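Local atomic coordinates of DNA methyltransferase (PDB entry 4ONQ), a protein that probably transfers methyl groups from S-adenosyl-L-methionine to carbon 5 of cytosine in DNA, this chain being the catalytic domain of a plant de novo methyltransferase. Residues W116-K121 and F156-C161; P37-Y42 and I83-V88; R91-P96 and V216-S221. The protein carries 5 engineered substitutions. All blocks are in the same frame, centred on the assembly; numbering follows the deposited sequence.

Interaction 1 (W116-K121 and F156-C161)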
loop_
_atom_site.group_PDB
_atom_site.type_symbol
_atom_site.label_atom_id
_atom_site.label_comp_id
_atom_site.label_asym_id
_atom_site.label_seq_id
_atom_site.Cartn_x
_atom_site.Cartn_y
_atom_site.Cartn_z
ATOM N N TRP A 116 27.335 -2.092 14.055
ATOM C CA TRP A 116 27.779 -2.487 12.724
ATOM C C TRP A 116 26.629 -2.810 11.767
ATOM O O TRP A 116 26.861 -3.151 10.605
ATOM C CB TRP A 116 28.761 -3.659 12.802
ATOM C CG TRP A 116 28.256 -4.841 13.580
ATOM C CD1 TRP A 116 28.430 -5.079 14.909
ATOM C CD2 TRP A 116 27.504 -5.949 13.068
ATOM N NE1 TRP A 116 27.830 -6.266 15.260
ATOM C CE2 TRP A 116 27.253 -6.817 14.148
ATOM C CE3 TRP A 116 27.013 -6.285 11.804
ATOM C CZ2 TRP A 116 26.535 -8.003 14.002
ATOM C CZ3 TRP A 116 26.301 -7.466 11.660
ATOM C CH2 TRP A 116 26.068 -8.311 12.755
ATOM N N ASP A 117 25.396 -2.714 12.259
ATOM C CA ASP A 117 24.222 -2.843 11.404
ATOM C C ASP A 117 23.739 -1.438 11.067
ATOM O O ASP A 117 23.106 -0.775 11.889
ATOM C CB ASP A 117 23.124 -3.648 12.105
ATOM C CG ASP A 117 21.980 -4.035 11.170
ATOM O OD1 ASP A 117 21.655 -3.255 10.244
ATOM O OD2 ASP A 117 21.402 -5.127 11.367
ATOM N N PRO A 118 24.040 -0.975 9.847
ATOM C CA PRO A 118 23.819 0.425 9.467
ATOM C C PRO A 118 22.385 0.738 9.063
ATOM O O PRO A 118 22.066 1.908 8.878
ATOM C CB PRO A 118 24.744 0.602 8.260
ATOM C CG PRO A 118 24.787 -0.754 7.630
ATOM C CD PRO A 118 24.659 -1.759 8.761
ATOM N N ARG A 119 21.543 -0.280 8.924
ATOM C CA ARG A 119 20.165 -0.068 8.490
ATOM C C ARG A 119 19.395 0.883 9.404
ATOM O O ARG A 119 19.457 0.779 10.630
ATOM C CB ARG A 119 19.413 -1.389 8.423
ATOM C CG ARG A 119 19.912 -2.357 7.389
ATOM C CD ARG A 119 19.136 -3.661 7.496
ATOM N NE ARG A 119 19.324 -4.292 8.800
ATOM C CZ ARG A 119 18.489 -5.181 9.324
ATOM N NH1 ARG A 119 17.398 -5.535 8.659
ATOM N NH2 ARG A 119 18.744 -5.705 10.514
ATOM N N THR A 120 18.674 1.815 8.793
ATOM C CA THR A 120 17.729 2.649 9.524
ATOM C C THR A 120 16.385 2.545 8.820
ATOM O O THR A 120 15.386 3.122 9.243
ATOM C CB THR A 120 18.184 4.114 9.578
ATOM O OG1 THR A 120 18.355 4.605 8.245
ATOM C CG2 THR A 120 19.503 4.232 10.329
ATOM N N LYS A 121 16.377 1.769 7.745
ATOM C CA LYS A 121 15.205 1.607 6.910
ATOM C C LYS A 121 15.079 0.138 6.540
ATOM O O LYS A 121 16.073 -0.518 6.216
ATOM C CB LYS A 121 15.370 2.431 5.634
ATOM C CG LYS A 121 14.151 3.232 5.249
ATOM C CD LYS A 121 14.125 4.578 5.955
ATOM C CE LYS A 121 12.881 5.351 5.569
ATOM N NZ LYS A 121 12.771 6.619 6.317
ATOM N N PHE A 156 27.552 -11.617 5.776
ATOM C CA PHE A 156 26.582 -12.710 5.720
ATOM C C PHE A 156 25.265 -12.374 6.463
ATOM O O PHE A 156 24.169 -12.456 5.872
ATOM C CB PHE A 156 27.212 -14.019 6.219
ATOM C CG PHE A 156 26.214 -15.039 6.669
ATOM C CD1 PHE A 156 25.480 -15.765 5.746
ATOM C CD2 PHE A 156 26.006 -15.271 8.017
ATOM C CE1 PHE A 156 24.552 -16.706 6.161
ATOM C CE2 PHE A 156 25.082 -16.212 8.440
ATOM C CZ PHE A 156 24.352 -16.926 7.511
ATOM N N VAL A 157 25.359 -11.963 7.731
ATOM C CA VAL A 157 24.136 -11.659 8.472
ATOM C C VAL A 157 23.421 -10.414 7.958
ATOM O O VAL A 157 22.199 -10.378 7.952
ATOM C CB VAL A 157 24.281 -11.656 10.045
ATOM C CG1 VAL A 157 25.636 -12.124 10.490
ATOM C CG2 VAL A 157 23.899 -10.302 10.666
ATOM N N LEU A 158 24.164 -9.407 7.504
ATOM C CA LEU A 158 23.510 -8.217 6.965
ATOM C C LEU A 158 22.748 -8.545 5.685
ATOM O O LEU A 158 21.649 -8.038 5.455
ATOM C CB LEU A 158 24.503 -7.082 6.736
ATOM C CG LEU A 158 24.811 -6.252 7.980
ATOM C CD1 LEU A 158 25.782 -5.148 7.619
ATOM C CD2 LEU A 158 23.528 -5.674 8.559
ATOM N N ASP A 159 23.293 -9.430 4.886
ATOM C CA ASP A 159 22.613 -9.856 3.692
ATOM C C ASP A 159 21.361 -10.621 4.009
ATOM O O ASP A 159 20.371 -10.396 3.387
ATOM C CB ASP A 159 23.514 -10.694 2.752
ATOM C CG ASP A 159 24.596 -9.882 2.049
ATOM O OD1 ASP A 159 24.566 -8.660 2.073
ATOM O OD2 ASP A 159 25.501 -10.473 1.462
ATOM N N GLN A 160 21.430 -11.549 4.947
ATOM C CA GLN A 160 20.250 -12.253 5.354
ATOM C C GLN A 160 19.193 -11.365 5.968
ATOM O O GLN A 160 18.064 -11.551 5.710
ATOM C CB GLN A 160 20.573 -13.414 6.272
ATOM C CG GLN A 160 21.488 -14.455 5.699
ATOM C CD GLN A 160 20.998 -15.051 4.423
ATOM O OE1 GLN A 160 19.889 -15.469 4.312
ATOM N NE2 GLN A 160 21.845 -15.096 3.467
ATOM N N CYS A 161 19.583 -10.409 6.780
ATOM C CA CYS A 161 18.667 -9.470 7.392
ATOM C C CYS A 161 17.941 -8.560 6.443
ATOM O O CYS A 161 16.798 -8.310 6.610
ATOM C CB CYS A 161 19.376 -8.636 8.425
ATOM S SG CYS A 161 19.890 -9.514 9.859
#
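Leu158 projects from its helix into a bend of the loop formed by Trp116, Asp117 and Pro118, and this side chain contributes the largest share of the contact. With CG anti to the carbonyl carbon (chi1 -83°), its two methyls are directed at different parts of the bend. CD2 lies against the carboxylate of Asp117, 3.4 Å from Asp117 CG, whereas CD1 meets Pro118 CD tip to tip at 3.7 Å. The indole of Trp116 comes from another direction: it turns an edge to the helix, and its CH2 stands 3.6 Å from Val157 CG2, which lies in the ring plane.

The packing is closest on the buried side, where the loop is held in shape by its own charges. Arg119 grips Asp117 side-on, with NE 2.9 Å from OD1 (171° at the hydrogen) and NH2 2.9 Å from OD2. OD1 also accepts the backbone N of Arg119, closing an Asx turn, and OD2 takes a further bond from Trp168 NE1. So fixed, the guanidinium presents a face to Cys161, whose CB lies 3.7 Å from Arg119 CZ, while NH1 is bound by Leu166 O. The carboxylate beside the Leu158 methyl is therefore well supplied with donors, and the neighbouring cation probably stabilises its negative charge. Toward solvent the contact thins out: Pro118 is exposed and Trp116 partly so.

The contact is structural packing, well away from the centre of the chain, in a region of helices and loops consistent with the target-recognition part of a cytosine methyltransferase. Here the loop after helix 107-110 lies against helix 151-164; Val157 also packs on Ile138 and Val142 of helix 132-143, and Trp168 and Leu166 belong to strand 166-170.

Interaction 2 (P37-Y42 and I83-V88)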
loop_
_atom_site.group_PDB
_atom_site.type_symbol
_atom_site.label_atom_id
_atom_site.label_comp_id
_atom_site.label_asym_id
_atom_site.label_seq_id
_atom_site.Cartn_x
_atom_site.Cartn_y
_atom_site.Cartn_z
ATOM N N PRO A 37 -15.020 12.565 -14.743
ATOM C CA PRO A 37 -15.365 11.551 -13.742
ATOM C C PRO A 37 -15.441 10.178 -14.395
ATOM O O PRO A 37 -15.866 10.079 -15.547
ATOM C CB PRO A 37 -16.759 11.983 -13.274
ATOM C CG PRO A 37 -16.885 13.413 -13.676
ATOM C CD PRO A 37 -16.112 13.528 -14.947
ATOM N N PRO A 38 -15.048 9.120 -13.669
ATOM C CA PRO A 38 -14.618 9.135 -12.270
ATOM C C PRO A 38 -13.130 9.414 -12.131
ATOM O O PRO A 38 -12.420 9.480 -13.136
ATOM C CB PRO A 38 -14.871 7.696 -11.841
ATOM C CG PRO A 38 -14.522 6.916 -13.064
ATOM C CD PRO A 38 -14.995 7.759 -14.234
ATOM N N PHE A 39 -12.674 9.580 -10.892
ATOM C CA PHE A 39 -11.247 9.587 -10.601
ATOM C C PHE A 39 -10.781 8.144 -10.528
ATOM O O PHE A 39 -11.505 7.280 -10.037
ATOM C CB PHE A 39 -10.961 10.289 -9.275
ATOM C CG PHE A 39 -11.002 11.785 -9.362
ATOM C CD1 PHE A 39 -10.019 12.476 -10.050
ATOM C CD2 PHE A 39 -12.016 12.504 -8.750
ATOM C CE1 PHE A 39 -10.045 13.856 -10.128
ATOM C CE2 PHE A 39 -12.050 13.886 -8.826
ATOM C CZ PHE A 39 -11.063 14.561 -9.516
ATOM N N PHE A 40 -9.583 7.866 -11.027
ATOM C CA PHE A 40 -9.061 6.513 -10.914
ATOM C C PHE A 40 -7.637 6.490 -10.391
ATOM O O PHE A 40 -6.863 7.420 -10.613
ATOM C CB PHE A 40 -9.197 5.726 -12.223
ATOM C CG PHE A 40 -8.180 6.082 -13.267
ATOM C CD1 PHE A 40 -6.961 5.420 -13.325
ATOM C CD2 PHE A 40 -8.453 7.055 -14.215
ATOM C CE1 PHE A 40 -6.026 5.736 -14.296
ATOM C CE2 PHE A 40 -7.519 7.376 -15.192
ATOM C CZ PHE A 40 -6.306 6.713 -15.232
ATOM N N TYR A 41 -7.310 5.409 -9.697
ATOM C CA TYR A 41 -6.031 5.265 -9.034
ATOM C C TYR A 41 -5.592 3.818 -9.198
ATOM O O TYR A 41 -6.251 2.905 -8.705
ATOM C CB TYR A 41 -6.201 5.615 -7.557
ATOM C CG TYR A 41 -4.926 5.747 -6.758
ATOM C CD1 TYR A 41 -4.198 6.943 -6.753
ATOM C CD2 TYR A 41 -4.470 4.685 -5.972
ATOM C CE1 TYR A 41 -3.038 7.064 -5.996
ATOM C CE2 TYR A 41 -3.323 4.790 -5.218
ATOM C CZ TYR A 41 -2.608 5.974 -5.231
ATOM O OH TYR A 41 -1.471 6.060 -4.462
ATOM N N TYR A 42 -4.500 3.613 -9.924
ATOM C CA TYR A 42 -3.967 2.280 -10.164
ATOM C C TYR A 42 -2.553 2.157 -9.613
ATOM O O TYR A 42 -1.712 3.023 -9.842
ATOM C CB TYR A 42 -3.960 1.940 -11.662
ATOM C CG TYR A 42 -3.433 0.550 -11.913
ATOM C CD1 TYR A 42 -4.222 -0.559 -11.650
ATOM C CD2 TYR A 42 -2.138 0.341 -12.367
ATOM C CE1 TYR A 42 -3.749 -1.832 -11.848
ATOM C CE2 TYR A 42 -1.653 -0.940 -12.570
ATOM C CZ TYR A 42 -2.466 -2.024 -12.307
ATOM O OH TYR A 42 -2.010 -3.311 -12.497
ATOM N N ILE A 83 -0.599 5.083 -11.509
ATOM C CA ILE A 83 -1.233 5.757 -12.631
ATOM C C ILE A 83 -2.552 6.330 -12.151
ATOM O O ILE A 83 -3.407 5.591 -11.678
ATOM C CB ILE A 83 -1.537 4.778 -13.773
ATOM C CG1 ILE A 83 -0.274 4.014 -14.178
ATOM C CG2 ILE A 83 -2.150 5.522 -14.960
ATOM C CD1 ILE A 83 0.509 4.676 -15.283
ATOM N N HIS A 84 -2.729 7.640 -12.272
ATOM C CA HIS A 84 -3.969 8.253 -11.816
ATOM C C HIS A 84 -4.312 9.539 -12.563
ATOM O O HIS A 84 -3.494 10.073 -13.308
ATOM C CB HIS A 84 -3.908 8.507 -10.309
ATOM C CG HIS A 84 -2.780 9.397 -9.894
ATOM N ND1 HIS A 84 -2.903 10.768 -9.813
ATOM C CD2 HIS A 84 -1.505 9.112 -9.536
ATOM C CE1 HIS A 84 -1.755 11.288 -9.419
ATOM N NE2 HIS A 84 -0.889 10.306 -9.247
ATOM N N ASN A 85 -5.534 10.022 -12.357
ATOM C CA ASN A 85 -5.991 11.262 -12.970
ATOM C C ASN A 85 -6.422 12.286 -11.919
ATOM O O ASN A 85 -7.297 13.116 -12.163
ATOM C CB ASN A 85 -7.129 10.983 -13.958
ATOM C CG ASN A 85 -8.368 10.403 -13.285
ATOM O OD1 ASN A 85 -8.348 10.049 -12.103
ATOM N ND2 ASN A 85 -9.452 10.290 -14.046
ATOM N N LEU A 86 -5.799 12.214 -10.748
ATOM C CA LEU A 86 -6.102 13.117 -9.643
ATOM C C LEU A 86 -5.346 14.416 -9.819
ATOM O O LEU A 86 -4.310 14.443 -10.479
ATOM C CB LEU A 86 -5.659 12.489 -8.320
ATOM C CG LEU A 86 -6.223 11.108 -7.997
ATOM C CD1 LEU A 86 -5.419 10.430 -6.891
ATOM C CD2 LEU A 86 -7.682 11.235 -7.609
ATOM N N PRO A 87 -5.860 15.502 -9.222
ATOM C CA PRO A 87 -5.050 16.716 -9.110
ATOM C C PRO A 87 -3.820 16.416 -8.266
ATOM O O PRO A 87 -3.868 15.558 -7.382
ATOM C CB PRO A 87 -5.976 17.702 -8.391
ATOM C CG PRO A 87 -7.067 16.867 -7.797
ATOM C CD PRO A 87 -7.221 15.690 -8.696
ATOM N N VAL A 88 -2.731 17.119 -8.540
ATOM C CA VAL A 88 -1.437 16.793 -7.962
ATOM C C VAL A 88 -1.039 17.849 -6.926
ATOM O O VAL A 88 -0.152 17.641 -6.095
ATOM C CB VAL A 88 -0.394 16.592 -9.106
ATOM C CG1 VAL A 88 1.011 16.992 -8.698
ATOM C CG2 VAL A 88 -0.423 15.143 -9.585
#
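Asn85 meets the strand opposite with its side-chain amide much as another peptide group would. Its OD1 accepts the backbone N of Phe40 at 2.7 Å, a nearly straight bond (168°) although the donor is tilted from the carbonyl plane. Its ND2 gives one hydrogen to Pro38 O at 3.2 Å, on a lone pair of that carbonyl, and the other partner of ND2 is Ala34 O. A first torsion of 63°, with CG between backbone N and carbonyl carbon, turns the amide back to the strand in this way, and the Phe40 ring crosses it at a slant, CD2 lying 3.4 Å from Asn85 ND2.

Farther along, regular pairing takes over. Tyr42 and Ile83 form an antiparallel hydrogen-bonded pair, Tyr42 N to Ile83 O and Ile83 N to Tyr42 O, both 2.9 Å. Tyr41 and His84 follow as a non-hydrogen-bonded pair. Phe40 O receives a weak bond from Asn85 N and a bent CA-H...O contact from His84 CA, 3.2 Å away. His84 has NE2 bonded to Glu66 OE1, while ND1 takes a weak bond from Leu86 N; Tyr41 OH bonds His219 ND1. Around these polar groups, Leu86 fills in with both methyls, CD2 reaching Phe39 CD1 and CD1 reaching Tyr41 CD1 at 3.7 Å.

Strand 39-45 also pairs on its other edge with strand 309-312. Strand 79-84, running antiparallel between 39-45 and 66-69, matches the inverted strand of the seven-stranded sheet of class I S-adenosylmethionine-dependent methyltransferases.

Interaction 3 (R91-P96 and V216-S221)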
loop_
_atom_site.group_PDB
_atom_site.type_symbol
_atom_site.label_atom_id
_atom_site.label_comp_id
_atom_site.label_asym_id
_atom_site.label_seq_id
_atom_site.Cartn_x
_atom_site.Cartn_y
_atom_site.Cartn_z
ATOM N N ARG A 91 -1.725 18.663 -1.891
ATOM C CA ARG A 91 -1.700 17.381 -1.206
ATOM C C ARG A 91 -1.207 17.593 0.213
ATOM O O ARG A 91 -0.249 18.330 0.438
ATOM C CB ARG A 91 -0.749 16.416 -1.913
ATOM C CG ARG A 91 -1.222 15.916 -3.257
ATOM C CD ARG A 91 -0.103 15.163 -3.955
ATOM N NE ARG A 91 -0.598 14.358 -5.063
ATOM C CZ ARG A 91 0.171 13.607 -5.844
ATOM N NH1 ARG A 91 1.483 13.559 -5.638
ATOM N NH2 ARG A 91 -0.374 12.902 -6.830
ATOM N N PHE A 92 -1.861 16.950 1.171
ATOM C CA PHE A 92 -1.412 16.995 2.555
ATOM C C PHE A 92 -1.279 15.574 3.104
ATOM O O PHE A 92 -2.017 14.679 2.698
ATOM C CB PHE A 92 -2.356 17.853 3.411
ATOM C CG PHE A 92 -3.796 17.405 3.386
ATOM C CD1 PHE A 92 -4.275 16.512 4.332
ATOM C CD2 PHE A 92 -4.674 17.891 2.427
ATOM C CE1 PHE A 92 -5.602 16.101 4.317
ATOM C CE2 PHE A 92 -6.002 17.484 2.404
ATOM C CZ PHE A 92 -6.466 16.588 3.350
ATOM N N PRO A 93 -0.314 15.355 4.008
ATOM C CA PRO A 93 -0.122 14.019 4.579
ATOM C C PRO A 93 -1.020 13.756 5.784
ATOM O O PRO A 93 -1.576 14.683 6.362
ATOM C CB PRO A 93 1.341 14.044 5.019
ATOM C CG PRO A 93 1.586 15.471 5.374
ATOM C CD PRO A 93 0.749 16.291 4.420
ATOM N N LEU A 94 -1.163 12.481 6.129
ATOM C CA LEU A 94 -1.832 12.060 7.348
ATOM C C LEU A 94 -0.967 12.473 8.535
ATOM O O LEU A 94 0.262 12.376 8.479
ATOM C CB LEU A 94 -1.993 10.541 7.331
ATOM C CG LEU A 94 -3.388 9.913 7.308
ATOM C CD1 LEU A 94 -4.352 10.736 6.496
ATOM C CD2 LEU A 94 -3.301 8.491 6.757
ATOM N N PHE A 95 -1.565 12.894 9.627
ATOM C CA PHE A 95 -0.784 13.356 10.749
ATOM C C PHE A 95 -1.163 12.639 12.042
ATOM O O PHE A 95 -2.286 12.273 12.212
ATOM C CB PHE A 95 -0.854 14.887 10.846
ATOM C CG PHE A 95 0.200 15.472 11.707
ATOM C CD1 PHE A 95 1.394 15.884 11.186
ATOM C CD2 PHE A 95 0.015 15.573 13.077
ATOM C CE1 PHE A 95 2.378 16.381 12.014
ATOM C CE2 PHE A 95 1.003 16.061 13.895
ATOM C CZ PHE A 95 2.177 16.472 13.364
ATOM N N PRO A 96 -0.205 12.342 12.916
ATOM C CA PRO A 96 1.222 12.653 12.755
ATOM C C PRO A 96 1.930 11.769 11.747
ATOM O O PRO A 96 1.476 10.664 11.463
ATOM C CB PRO A 96 1.792 12.434 14.158
ATOM C CG PRO A 96 0.896 11.434 14.767
ATOM C CD PRO A 96 -0.479 11.709 14.219
ATOM N N VAL A 216 -0.687 6.325 -0.061
ATOM C CA VAL A 216 -1.949 6.403 -0.774
ATOM C C VAL A 216 -2.796 7.570 -0.271
ATOM O O VAL A 216 -3.395 8.295 -1.062
ATOM C CB VAL A 216 -2.736 5.099 -0.635
ATOM C CG1 VAL A 216 -4.105 5.236 -1.283
ATOM C CG2 VAL A 216 -1.955 3.950 -1.249
ATOM N N ALA A 217 -2.828 7.763 1.042
ATOM C CA ALA A 217 -3.627 8.834 1.625
ATOM C C ALA A 217 -3.077 10.184 1.205
ATOM O O ALA A 217 -3.838 11.123 0.965
ATOM C CB ALA A 217 -3.661 8.726 3.134
ATOM N N TYR A 218 -1.752 10.281 1.124
ATOM C CA TYR A 218 -1.131 11.505 0.635
ATOM C C TYR A 218 -1.626 11.815 -0.768
ATOM O O TYR A 218 -1.911 12.969 -1.084
ATOM C CB TYR A 218 0.392 11.402 0.647
ATOM C CG TYR A 218 1.101 12.658 0.180
ATOM C CD1 TYR A 218 1.123 13.806 0.968
ATOM C CD2 TYR A 218 1.763 12.690 -1.040
ATOM C CE1 TYR A 218 1.781 14.949 0.548
ATOM C CE2 TYR A 218 2.419 13.829 -1.467
ATOM C CZ TYR A 218 2.426 14.954 -0.672
ATOM O OH TYR A 218 3.082 16.085 -1.105
ATOM N N HIS A 219 -1.745 10.793 -1.612
ATOM C CA HIS A 219 -2.292 11.053 -2.949
ATOM C C HIS A 219 -3.798 11.374 -2.976
ATOM O O HIS A 219 -4.234 12.258 -3.714
ATOM C CB HIS A 219 -1.951 9.924 -3.918
ATOM C CG HIS A 219 -0.482 9.680 -4.053
ATOM N ND1 HIS A 219 0.041 8.463 -4.434
ATOM C CD2 HIS A 219 0.579 10.495 -3.840
ATOM C CE1 HIS A 219 1.359 8.540 -4.455
ATOM N NE2 HIS A 219 1.711 9.762 -4.101
ATOM N N LEU A 220 -4.587 10.669 -2.168
ATOM C CA LEU A 220 -6.040 10.828 -2.185
ATOM C C LEU A 220 -6.516 12.057 -1.418
ATOM O O LEU A 220 -7.692 12.405 -1.477
ATOM C CB LEU A 220 -6.728 9.585 -1.612
ATOM C CG LEU A 220 -6.512 8.251 -2.328
ATOM C CD1 LEU A 220 -7.242 7.108 -1.614
ATOM C CD2 LEU A 220 -6.964 8.347 -3.770
ATOM N N SER A 221 -5.612 12.704 -0.691
ATOM C CA SER A 221 -5.996 13.805 0.192
ATOM C C SER A 221 -6.672 14.948 -0.564
ATOM O O SER A 221 -7.500 15.661 -0.006
ATOM C CB SER A 221 -4.784 14.331 0.959
ATOM O OG SER A 221 -3.856 14.939 0.085
#
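Arg91 lies across Tyr218 and Phe92 turns its ring face to Ser221, so that the loop leaving the central methyltransferase sheet is clasped to helix 213-220 and the residue after Leu220. This helix directly precedes strand 231-236 of the class I methyltransferase fold, and the contact joins an extended segment to it.

Hydrogen bonding is concentrated on one hydroxyl. Ser221 OG accepts the backbone N of Phe92 at 3.0 Å and donates to Tyr218 O, also at 3.0 Å, from above the carbonyl plane. Both roles of the hydroxyl are thus used, one for the loop and one for the carbonyl of Tyr218.

CH-pi contacts come next. Ser221 CB sits over the centre of the Phe92 ring, 3.6 Å from the centroid and 9° off the normal. The ring is brought there by a first torsion of 57°, CG lying between backbone N and carbonyl carbon, which folds it back over the serine. An alanine at Phe92 would probably keep the backbone bond but uncover Ser221 CB and open a gap where the ring lay. Arg91 CB makes the second such contact, lying over one face of Tyr218, while Pro93 N meets the edge of the same ring.

The guanidinium makes a third group of contacts. The arginine chain runs extended across Tyr218 until His219 CD2 comes over one face of the guanidinium, near its rim and 3.7 Å from Arg91 NH1, the two planes 36° apart. The charge is met by Glu66, through a salt bridge from NH1, and His219 ND1 is bonded to Tyr41 OH.

Purely apolar contact is left to Pro93 beside Tyr218 and to Leu94, which packs on the helix with CD2 just 3.6 Å from Ala217 CB.

From the N terminus, strand 39-45 comes first, and interaction 2 closes its loop when 83-88 pairs with it. The chain then enters 91-96, which opens interaction 3; this closes only at 216-221, and interaction 1 (116-121 with 156-161) is nested within that long excursion. None of the loops cross. Interactions 2 and 3, with centres about 15 Å apart, touch, and Glu66 joins them, one oxygen serving His84 and the other Arg91. They tie the sheet to the loop 91-96 and helix 213-220. Interaction 1 stays separate, its nearest atoms about 13 Å from interaction 3, and joins the loop after helix 107-110 to helix 151-164.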